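Local coordinates for YueI protein (Bacillus subtilis, PDB 2OHW) that is of unknown function, a Bacillus subtilis member of the DUF1694 family that folds as a small alpha/beta domain around a mixed sheet, at residues D8-Y16 against Y120-L131; E35-V46 against P103-V114. All coordinates share one frame; numbering follows the deposited sequence.

Interaction 1. Residues D8-Y16 against Y120-L131; sequences DLYLQQGMY and YIQDDIYNRSVL
The carbonyl oxygen of Leu11, near the C-terminal end of helix 5-12, is gripped twice: Tyr126 OH donates to Leu11 O over 2.7 Å, and Gly14 N closes the last helical turn on the same atom. The phenol arrives tilted about 16° from the carbonyl plane, and Tyr126 reaches it because its CG stands anti to the backbone N (chi1 -173°), which carries the ring towards Leu11. The methyl of Met15, turned back by a bend at chi3, rests at the edge of that ring, with Met15 CE 3.5 Å from Tyr126 OH.

Where the first helix ends, Gly14 sets its CA over the face of Tyr120. Gly14 CA sits 3.5 Å from the centroid of the Tyr120 ring and only 8° off its normal, a CH-pi contact made over the middle of the face; a beta carbon on Gly14 would run into Tyr120 CE2. Tyr120 also lays its CD1 over the centre of one face of Tyr126, whose opposite face carries Val130. With Tyr120 cut back to alanine, Gly14 CA and one face of Tyr126 would probably lose their cover, and a water on Gln12 O its phenol partner. That carbonyl holds two waters, one passing on to Tyr120 OH and the other to Asn127 OD1.

Farther along, aliphatic contacts take over: Leu11 CB lies 3.8 Å from Val130 CG2 and 3.9 Å from Leu131 CD2, a methyl that also has Asp8 O as a van der Waals neighbour. Positive phi at Gly14, together with the bonds from Gly14 N to Leu11 O and from Met15 N to Tyr10 O, makes this helix terminus a Schellman motif, here packed against the C-terminal helix of the chain.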
loop_
_atom_site.group_PDB
_atom_site.type_symbol
_atom_site.label_atom_id
_atom_site.label_comp_id
_atom_site.label_asym_id
_atom_site.label_seq_id
_atom_site.Cartn_x
_atom_site.Cartn_y
_atom_site.Cartn_z
ATOM N N ASP A 8 15.998 3.094 1.282
ATOM C CA ASP A 8 15.684 4.008 0.200
ATOM C C ASP A 8 15.805 3.302 -1.137
ATOM O O ASP A 8 15.001 3.549 -2.031
ATOM C CB ASP A 8 16.598 5.234 0.199
ATOM C CG ASP A 8 16.325 6.176 1.348
ATOM O OD1 ASP A 8 15.322 6.006 2.087
ATOM O OD2 ASP A 8 17.143 7.105 1.509
ATOM N N LEU A 9 16.804 2.435 -1.288
ATOM C CA LEU A 9 16.989 1.736 -2.541
ATOM C C LEU A 9 15.851 0.741 -2.742
ATOM O O LEU A 9 15.295 0.648 -3.838
ATOM C CB LEU A 9 18.353 1.029 -2.618
ATOM C CG LEU A 9 18.666 0.519 -4.038
ATOM C CD1 LEU A 9 18.745 1.663 -5.055
ATOM C CD2 LEU A 9 19.937 -0.311 -4.098
ATOM N N TYR A 10 15.490 0.031 -1.680
ATOM C CA TYR A 10 14.341 -0.893 -1.726
ATOM C C TYR A 10 13.088 -0.176 -2.202
ATOM O O TYR A 10 12.373 -0.659 -3.087
ATOM C CB TYR A 10 14.118 -1.475 -0.334
ATOM C CG TYR A 10 12.956 -2.416 -0.181
ATOM C CD1 TYR A 10 13.082 -3.762 -0.523
ATOM C CD2 TYR A 10 11.757 -1.991 0.385
ATOM C CE1 TYR A 10 12.022 -4.644 -0.358
ATOM C CE2 TYR A 10 10.695 -2.868 0.554
ATOM C CZ TYR A 10 10.840 -4.199 0.200
ATOM O OH TYR A 10 9.801 -5.096 0.405
ATOM N N LEU A 11 12.826 0.985 -1.620
ATOM C CA LEU A 11 11.686 1.806 -2.062
ATOM C C LEU A 11 11.808 2.297 -3.510
ATOM O O LEU A 11 10.876 2.159 -4.304
ATOM C CB LEU A 11 11.482 2.991 -1.120
ATOM C CG LEU A 11 11.147 2.653 0.336
ATOM C CD1 LEU A 11 11.230 3.911 1.150
ATOM C CD2 LEU A 11 9.727 2.066 0.406
ATOM N N GLN A 12 12.967 2.835 -3.870
ATOM C CA GLN A 12 13.142 3.424 -5.200
ATOM C C GLN A 12 12.921 2.376 -6.281
ATOM O O GLN A 12 12.339 2.672 -7.337
ATOM C CB GLN A 12 14.546 4.034 -5.300
ATOM C CG GLN A 12 14.985 4.517 -6.680
ATOM C CD GLN A 12 16.353 5.150 -6.602
ATOM O OE1 GLN A 12 16.525 6.187 -5.956
ATOM N NE2 GLN A 12 17.332 4.514 -7.223
ATOM N N GLN A 13 13.348 1.147 -6.000
ATOM C CA GLN A 13 13.256 0.071 -6.987
ATOM C C GLN A 13 11.954 -0.719 -6.977
ATOM O O GLN A 13 11.806 -1.660 -7.737
ATOM C CB GLN A 13 14.448 -0.863 -6.854
ATOM C CG GLN A 13 15.748 -0.172 -7.183
ATOM C CD GLN A 13 16.851 -1.143 -7.468
ATOM O OE1 GLN A 13 16.859 -2.267 -6.954
ATOM N NE2 GLN A 13 17.822 -0.703 -8.269
ATOM N N GLY A 14 11.013 -0.337 -6.124
ATOM C CA GLY A 14 9.664 -0.910 -6.186
ATOM C C GLY A 14 9.325 -1.985 -5.180
ATOM O O GLY A 14 8.313 -2.673 -5.331
ATOM N N MET A 15 10.166 -2.144 -4.163
ATOM C CA MET A 15 9.840 -2.981 -2.996
ATOM C C MET A 15 9.788 -4.468 -3.343
ATOM O O MET A 15 8.891 -5.203 -2.910
ATOM C CB MET A 15 8.542 -2.495 -2.303
ATOM C CG MET A 15 8.579 -1.005 -1.822
ATOM S SD MET A 15 6.959 -0.360 -1.225
ATOM C CE MET A 15 6.056 -0.314 -2.775
ATOM N N TYR A 16 10.775 -4.899 -4.128
ATOM C CA TYR A 16 10.954 -6.308 -4.445
ATOM C C TYR A 16 11.602 -7.085 -3.299
ATOM O O TYR A 16 12.699 -6.753 -2.833
ATOM C CB TYR A 16 11.825 -6.459 -5.685
ATOM C CG TYR A 16 11.119 -6.096 -6.957
ATOM C CD1 TYR A 16 10.345 -7.037 -7.639
ATOM C CD2 TYR A 16 11.223 -4.809 -7.488
ATOM C CE1 TYR A 16 9.683 -6.704 -8.818
ATOM C CE2 TYR A 16 10.572 -4.468 -8.653
ATOM C CZ TYR A 16 9.807 -5.421 -9.312
ATOM O OH TYR A 16 9.175 -5.084 -10.480
ATOM N N TYR A 120 3.887 -2.690 -6.919
ATOM C CA TYR A 120 3.801 -1.236 -7.075
ATOM C C TYR A 120 3.419 -0.850 -8.491
ATOM O O TYR A 120 3.542 -1.670 -9.424
ATOM C CB TYR A 120 5.105 -0.536 -6.655
ATOM C CG TYR A 120 6.214 -0.484 -7.685
ATOM C CD1 TYR A 120 6.708 0.741 -8.113
ATOM C CD2 TYR A 120 6.794 -1.639 -8.202
ATOM C CE1 TYR A 120 7.731 0.819 -9.050
ATOM C CE2 TYR A 120 7.809 -1.568 -9.166
ATOM C CZ TYR A 120 8.277 -0.335 -9.562
ATOM O OH TYR A 120 9.302 -0.253 -10.485
ATOM N N ILE A 121 2.981 0.408 -8.638
ATOM C CA ILE A 121 2.629 1.009 -9.915
ATOM C C ILE A 121 3.728 1.985 -10.311
ATOM O O ILE A 121 3.883 3.048 -9.711
ATOM C CB ILE A 121 1.256 1.753 -9.835
ATOM C CG1 ILE A 121 0.167 0.822 -9.300
ATOM C CG2 ILE A 121 0.898 2.376 -11.200
ATOM C CD1 ILE A 121 -1.156 1.501 -8.984
ATOM N N GLN A 122 4.537 1.576 -11.283
ATOM C CA GLN A 122 5.635 2.400 -11.718
ATOM C C GLN A 122 5.124 3.526 -12.595
ATOM O O GLN A 122 4.707 3.307 -13.740
ATOM C CB GLN A 122 6.621 1.547 -12.508
ATOM C CG GLN A 122 7.856 2.306 -12.950
ATOM C CD GLN A 122 8.692 1.480 -13.882
ATOM O OE1 GLN A 122 8.190 0.924 -14.865
ATOM N NE2 GLN A 122 9.976 1.383 -13.583
ATOM N N ASP A 123 5.183 4.739 -12.066
ATOM C CA ASP A 123 4.879 5.934 -12.851
ATOM C C ASP A 123 5.694 7.117 -12.330
ATOM O O ASP A 123 6.431 6.978 -11.345
ATOM C CB ASP A 123 3.346 6.198 -12.931
ATOM C CG ASP A 123 2.711 6.638 -11.603
ATOM O OD1 ASP A 123 3.385 6.664 -10.559
ATOM O OD2 ASP A 123 1.503 6.992 -11.612
ATOM N N ASP A 124 5.582 8.277 -12.973
ATOM C CA ASP A 124 6.351 9.443 -12.528
ATOM C C ASP A 124 6.035 9.897 -11.095
ATOM O O ASP A 124 6.919 10.385 -10.380
ATOM C CB ASP A 124 6.177 10.621 -13.506
ATOM C CG ASP A 124 4.739 11.113 -13.603
ATOM O OD1 ASP A 124 3.798 10.388 -13.196
ATOM O OD2 ASP A 124 4.542 12.252 -14.105
ATOM N N ILE A 125 4.780 9.742 -10.670
ATOM C CA ILE A 125 4.413 10.074 -9.300
ATOM C C ILE A 125 5.116 9.158 -8.288
ATOM O O ILE A 125 5.608 9.624 -7.255
ATOM C CB ILE A 125 2.887 10.052 -9.088
ATOM C CG1 ILE A 125 2.214 11.005 -10.072
ATOM C CG2 ILE A 125 2.550 10.460 -7.657
ATOM C CD1 ILE A 125 0.703 11.051 -9.971
ATOM N N TYR A 126 5.202 7.863 -8.588
ATOM C CA TYR A 126 5.943 6.955 -7.710
ATOM C C TYR A 126 7.375 7.427 -7.530
ATOM O O TYR A 126 7.867 7.545 -6.403
ATOM C CB TYR A 126 5.965 5.525 -8.255
ATOM C CG TYR A 126 6.574 4.556 -7.267
ATOM C CD1 TYR A 126 5.790 3.968 -6.290
ATOM C CD2 TYR A 126 7.946 4.259 -7.285
ATOM C CE1 TYR A 126 6.322 3.088 -5.353
ATOM C CE2 TYR A 126 8.493 3.384 -6.357
ATOM C CZ TYR A 126 7.675 2.806 -5.397
ATOM O OH TYR A 126 8.182 1.943 -4.458
ATOM N N ASN A 127 8.030 7.697 -8.656
ATOM C CA ASN A 127 9.446 8.045 -8.649
ATOM C C ASN A 127 9.694 9.332 -7.878
ATOM O O ASN A 127 10.712 9.469 -7.217
ATOM C CB ASN A 127 9.962 8.181 -10.080
ATOM C CG ASN A 127 9.955 6.866 -10.827
ATOM O OD1 ASN A 127 10.024 5.786 -10.224
ATOM N ND2 ASN A 127 9.880 6.941 -12.152
ATOM N N ARG A 128 8.745 10.259 -7.939
ATOM C CA ARG A 128 8.938 11.564 -7.311
ATOM C C ARG A 128 8.522 11.567 -5.843
ATOM O O ARG A 128 9.026 12.364 -5.049
ATOM C CB ARG A 128 8.194 12.654 -8.086
ATOM C CG ARG A 128 8.669 12.826 -9.528
ATOM C CD ARG A 128 8.257 14.166 -10.118
ATOM N NE ARG A 128 8.018 14.076 -11.559
ATOM C CZ ARG A 128 6.832 14.257 -12.137
ATOM N NH1 ARG A 128 5.769 14.561 -11.402
ATOM N NH2 ARG A 128 6.710 14.144 -13.454
ATOM N N SER A 129 7.620 10.661 -5.471
ATOM C CA SER A 129 7.045 10.671 -4.129
ATOM C C SER A 129 7.587 9.641 -3.143
ATOM O O SER A 129 7.473 9.828 -1.937
ATOM C CB SER A 129 5.526 10.507 -4.234
ATOM O OG SER A 129 5.194 9.210 -4.710
ATOM N N VAL A 130 8.160 8.540 -3.625
ATOM C CA VAL A 130 8.426 7.423 -2.717
ATOM C C VAL A 130 9.464 7.723 -1.618
ATOM O O VAL A 130 9.412 7.146 -0.524
ATOM C CB VAL A 130 8.728 6.092 -3.477
ATOM C CG1 VAL A 130 10.109 6.116 -4.126
ATOM C CG2 VAL A 130 8.569 4.900 -2.554
ATOM N N LEU A 131 10.393 8.634 -1.897
ATOM C CA LEU A 131 11.424 8.968 -0.907
ATOM C C LEU A 131 11.180 10.311 -0.207
ATOM O O LEU A 131 11.961 10.713 0.668
ATOM C CB LEU A 131 12.810 8.941 -1.548
ATOM C CG LEU A 131 13.281 7.611 -2.145
ATOM C CD1 LEU A 131 14.694 7.797 -2.646
ATOM C CD2 LEU A 131 13.232 6.521 -1.094
HETATM O O HOH W 1 11.456 1.411 -9.890
HETATM O O HOH W 2 11.661 5.178 -8.164
#

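Interaction 2. Residues E35-V46 against P103-V114; sequences ERVVLALTKGQV and PLGIVIAADIAV
Backbone bonds carry this contact, and among the shortest are Val38 N to Ile108 O and Ile108 N to Leu39 O, each 2.8 Å and nearly straight along the acceptor's C=O direction. Leu41 N donates to Ile106 O at 2.9 Å. Beyond these, Ala110 N reaches Arg36 O and Lys43 N reaches Pro103 O, so the bonding continues past both ends of the regular pairing. Val114 N returns to Glu35 O after the chain has rounded the turn at Asp111 and Ile112.

Strands 37-42 and 104-110 thus run antiparallel as neighbours in the mixed sheet, 37-42 at its outer side and 104-110 pairing on its other side with strand 65-70. Two classic beta bulges interrupt the register: Val38 and Leu39 both face Ile108, with a weak second bond from Leu39 N, while Gly105 and Ile106 both face Leu41. At the second bulge Gly105 N donates to Leu41 O in the carbonyl plane, and a beta carbon on Gly105 would collide with Val46 CG2.

Thr42 then starts helix 43-46 through a capping box, Gln45 N to Thr42 OG1 and Thr42 N to Gln45 OE1, both 3.0 Å; Thr42 OG1 also bonds Ser129. Val46 sets its CG2 anti to the carbonyl carbon, bringing that methyl 3.8 Å from Ile106 CD1, the two side chains crossing at about a right angle. Leu39 and Ile108 share the face of Ile106, covered by helix 53-60. On the other, Val37 CG2 meets Val107 CG1 at 4.1 Å. Separately, Leu104, whose CB points away overall, brings its CD1 to 4.0 Å from Ala40 CB. At the far end the Arg36 guanidinium, salt-bridged to Glu35 OE2, lies with one face over Ile112 CA.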
loop_
_atom_site.group_PDB
_atom_site.type_symbol
_atom_site.label_atom_id
_atom_site.label_comp_id
_atom_site.label_asym_id
_atom_site.label_seq_id
_atom_site.Cartn_x
_atom_site.Cartn_y
_atom_site.Cartn_z
ATOM N N GLU A 35 5.112 -10.494 2.709
ATOM C CA GLU A 35 4.588 -11.675 2.028
ATOM C C GLU A 35 3.076 -11.611 1.791
ATOM O O GLU A 35 2.558 -12.376 0.978
ATOM C CB GLU A 35 4.942 -12.963 2.802
ATOM C CG GLU A 35 4.236 -13.117 4.128
ATOM C CD GLU A 35 4.686 -14.347 4.900
ATOM O OE1 GLU A 35 5.735 -14.922 4.550
ATOM O OE2 GLU A 35 3.985 -14.723 5.860
ATOM N N ARG A 36 2.383 -10.721 2.507
ATOM C CA ARG A 36 0.932 -10.604 2.363
ATOM C C ARG A 36 0.493 -9.439 1.453
ATOM O O ARG A 36 -0.692 -9.290 1.131
ATOM C CB ARG A 36 0.284 -10.512 3.747
ATOM C CG ARG A 36 0.629 -11.736 4.668
ATOM C CD ARG A 36 -0.534 -12.135 5.538
ATOM N NE ARG A 36 -0.265 -13.096 6.628
ATOM C CZ ARG A 36 0.635 -14.085 6.666
ATOM N NH1 ARG A 36 1.445 -14.350 5.650
ATOM N NH2 ARG A 36 0.716 -14.842 7.760
ATOM N N VAL A 37 1.450 -8.632 1.011
ATOM C CA VAL A 37 1.102 -7.438 0.254
ATOM C C VAL A 37 0.760 -7.792 -1.190
ATOM O O VAL A 37 1.532 -8.480 -1.873
ATOM C CB VAL A 37 2.223 -6.384 0.308
ATOM C CG1 VAL A 37 1.851 -5.178 -0.539
ATOM C CG2 VAL A 37 2.494 -5.954 1.765
ATOM N N VAL A 38 -0.394 -7.301 -1.643
ATOM C CA VAL A 38 -0.852 -7.444 -3.013
ATOM C C VAL A 38 -0.514 -6.197 -3.838
ATOM O O VAL A 38 -0.123 -6.307 -4.996
ATOM C CB VAL A 38 -2.387 -7.701 -3.040
ATOM C CG1 VAL A 38 -2.924 -7.687 -4.453
ATOM C CG2 VAL A 38 -2.709 -9.041 -2.365
ATOM N N LEU A 39 -0.650 -5.012 -3.244
ATOM C CA LEU A 39 -0.356 -3.765 -3.945
ATOM C C LEU A 39 -0.158 -2.680 -2.905
ATOM O O LEU A 39 -0.812 -2.678 -1.856
ATOM C CB LEU A 39 -1.496 -3.387 -4.889
ATOM C CG LEU A 39 -1.237 -2.316 -5.970
ATOM C CD1 LEU A 39 -0.473 -2.923 -7.161
ATOM C CD2 LEU A 39 -2.576 -1.810 -6.446
ATOM N N ALA A 40 0.747 -1.751 -3.190
ATOM C CA ALA A 40 0.962 -0.608 -2.318
ATOM C C ALA A 40 1.063 0.648 -3.168
ATOM O O ALA A 40 1.646 0.614 -4.261
ATOM C CB ALA A 40 2.217 -0.811 -1.504
ATOM N N LEU A 41 0.482 1.747 -2.680
ATOM C CA LEU A 41 0.563 3.059 -3.342
ATOM C C LEU A 41 1.237 4.028 -2.389
ATOM O O LEU A 41 0.975 3.973 -1.165
ATOM C CB LEU A 41 -0.832 3.590 -3.618
ATOM C CG LEU A 41 -1.676 2.911 -4.696
ATOM C CD1 LEU A 41 -3.030 3.618 -4.765
ATOM C CD2 LEU A 41 -1.027 2.893 -6.040
ATOM N N THR A 42 2.090 4.916 -2.910
ATOM C CA THR A 42 2.665 5.955 -2.057
ATOM C C THR A 42 1.586 6.978 -1.700
ATOM O O THR A 42 0.540 7.072 -2.372
ATOM C CB THR A 42 3.813 6.724 -2.742
ATOM O OG1 THR A 42 3.293 7.498 -3.833
ATOM C CG2 THR A 42 4.901 5.774 -3.223
ATOM N N LYS A 43 1.846 7.762 -0.652
ATOM C CA LYS A 43 0.951 8.884 -0.332
ATOM C C LYS A 43 0.773 9.799 -1.546
ATOM O O LYS A 43 -0.338 10.233 -1.845
ATOM C CB LYS A 43 1.445 9.650 0.894
ATOM C CG LYS A 43 1.261 8.889 2.198
ATOM C CD LYS A 43 1.948 9.594 3.381
ATOM C CE LYS A 43 1.453 11.017 3.526
ATOM N NZ LYS A 43 0.016 11.029 3.884
ATOM N N GLY A 44 1.862 10.056 -2.268
ATOM C CA GLY A 44 1.777 10.906 -3.451
ATOM C C GLY A 44 0.841 10.353 -4.513
ATOM O O GLY A 44 0.088 11.094 -5.124
ATOM N N GLN A 45 0.890 9.037 -4.734
ATOM C CA GLN A 45 -0.048 8.399 -5.660
ATOM C C GLN A 45 -1.484 8.483 -5.152
ATOM O O GLN A 45 -2.418 8.738 -5.927
ATOM C CB GLN A 45 0.380 6.948 -5.916
ATOM C CG GLN A 45 1.688 6.859 -6.683
ATOM C CD GLN A 45 2.133 5.416 -6.874
ATOM O OE1 GLN A 45 2.209 4.652 -5.915
ATOM N NE2 GLN A 45 2.433 5.039 -8.125
ATOM N N VAL A 46 -1.699 8.257 -3.859
ATOM C CA VAL A 46 -3.082 8.345 -3.355
ATOM C C VAL A 46 -3.640 9.766 -3.560
ATOM O O VAL A 46 -4.846 9.949 -3.787
ATOM C CB VAL A 46 -3.177 7.896 -1.884
ATOM C CG1 VAL A 46 -4.575 8.153 -1.309
ATOM C CG2 VAL A 46 -2.843 6.421 -1.793
ATOM N N PRO A 103 6.081 6.143 3.833
ATOM C CA PRO A 103 5.660 6.874 2.636
ATOM C C PRO A 103 4.457 6.227 1.953
ATOM O O PRO A 103 3.962 6.767 0.978
ATOM C CB PRO A 103 6.880 6.742 1.721
ATOM C CG PRO A 103 7.468 5.427 2.095
ATOM C CD PRO A 103 7.266 5.303 3.577
ATOM N N LEU A 104 4.016 5.065 2.434
ATOM C CA LEU A 104 2.891 4.354 1.796
ATOM C C LEU A 104 1.564 4.923 2.263
ATOM O O LEU A 104 1.366 5.140 3.464
ATOM C CB LEU A 104 2.985 2.837 2.035
ATOM C CG LEU A 104 4.283 2.254 1.447
ATOM C CD1 LEU A 104 4.278 0.760 1.569
ATOM C CD2 LEU A 104 4.501 2.672 -0.014
ATOM N N GLY A 105 0.654 5.140 1.317
ATOM C CA GLY A 105 -0.680 5.687 1.581
ATOM C C GLY A 105 -1.739 4.611 1.694
ATOM O O GLY A 105 -2.631 4.695 2.528
ATOM N N ILE A 106 -1.639 3.593 0.849
ATOM C CA ILE A 106 -2.610 2.510 0.815
ATOM C C ILE A 106 -1.841 1.220 0.625
ATOM O O ILE A 106 -0.845 1.193 -0.125
ATOM C CB ILE A 106 -3.635 2.727 -0.337
ATOM C CG1 ILE A 106 -4.763 3.639 0.161
ATOM C CG2 ILE A 106 -4.101 1.413 -0.951
ATOM C CD1 ILE A 106 -5.692 4.098 -0.912
ATOM N N VAL A 107 -2.249 0.182 1.354
ATOM C CA VAL A 107 -1.711 -1.169 1.153
ATOM C C VAL A 107 -2.893 -2.122 1.069
ATOM O O VAL A 107 -3.755 -2.114 1.946
ATOM C CB VAL A 107 -0.790 -1.601 2.319
ATOM C CG1 VAL A 107 -0.361 -3.057 2.181
ATOM C CG2 VAL A 107 0.443 -0.699 2.406
ATOM N N ILE A 108 -2.947 -2.917 0.004
ATOM C CA ILE A 108 -3.913 -4.001 -0.096
ATOM C C ILE A 108 -3.194 -5.251 0.370
ATOM O O ILE A 108 -2.193 -5.650 -0.233
ATOM C CB ILE A 108 -4.462 -4.165 -1.527
ATOM C CG1 ILE A 108 -5.161 -2.869 -1.965
ATOM C CG2 ILE A 108 -5.435 -5.366 -1.611
ATOM C CD1 ILE A 108 -5.539 -2.769 -3.448
ATOM N N ALA A 109 -3.673 -5.839 1.461
ATOM C CA ALA A 109 -3.000 -6.986 2.083
ATOM C C ALA A 109 -3.934 -8.173 2.146
ATOM O O ALA A 109 -5.091 -8.042 2.555
ATOM C CB ALA A 109 -2.524 -6.624 3.482
ATOM N N ALA A 110 -3.418 -9.331 1.761
ATOM C CA ALA A 110 -4.151 -10.590 1.883
ATOM C C ALA A 110 -4.071 -11.133 3.308
ATOM O O ALA A 110 -3.207 -10.742 4.102
ATOM C CB ALA A 110 -3.613 -11.610 0.892
ATOM N N ASP A 111 -4.969 -12.057 3.639
ATOM C CA ASP A 111 -4.966 -12.613 4.997
ATOM C C ASP A 111 -3.994 -13.793 5.127
ATOM O O ASP A 111 -3.785 -14.314 6.232
ATOM C CB ASP A 111 -6.387 -12.990 5.446
ATOM C CG ASP A 111 -6.974 -14.121 4.639
ATOM O OD1 ASP A 111 -6.500 -14.365 3.517
ATOM O OD2 ASP A 111 -7.926 -14.775 5.130
ATOM N N ILE A 112 -3.404 -14.193 3.998
ATOM C CA ILE A 112 -2.367 -15.229 3.948
ATOM C C ILE A 112 -1.201 -14.799 3.052
ATOM O O ILE A 112 -1.284 -13.794 2.346
ATOM C CB ILE A 112 -2.940 -16.560 3.413
ATOM C CG1 ILE A 112 -3.433 -16.392 1.969
ATOM C CG2 ILE A 112 -4.051 -17.072 4.337
ATOM C CD1 ILE A 112 -3.923 -17.687 1.301
ATOM N N ALA A 113 -0.118 -15.571 3.080
ATOM C CA ALA A 113 1.051 -15.303 2.255
ATOM C C ALA A 113 0.723 -15.516 0.786
ATOM O O ALA A 113 0.288 -16.603 0.394
ATOM C CB ALA A 113 2.213 -16.195 2.687
ATOM N N VAL A 114 0.915 -14.474 -0.019
ATOM C CA VAL A 114 0.719 -14.534 -1.471
ATOM C C VAL A 114 2.043 -14.401 -2.233
ATOM O O VAL A 114 2.129 -14.763 -3.414
ATOM C CB VAL A 114 -0.312 -13.484 -1.968
ATOM C CG1 VAL A 114 -1.705 -13.834 -1.453
ATOM C CG2 VAL A 114 0.074 -12.074 -1.536
#

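Interaction 2 is nested within the chain loop that interaction 1 closes, and the two centres lie about 13 Å apart. Interaction 2 sits near the middle of the chain, its centre about 2 Å from the chain's own, while interaction 1 lies about 12 Å out. They touch through residues 121-130, on and around helix 124-129: beside the Ser129-Thr42 hydroxyl pair, Gln45 NE2 is 2.9 Å from Ile121 O, a probable hydrogen bond. Packing joins them too, Ile121 CD1 against Leu41 CD2 and Val130 O against Pro103 CB. The C-terminal segment thus bridges both contacts, meeting the end of strand 37-42 while packing on 8-16, whose Met15 itself touches Ala40.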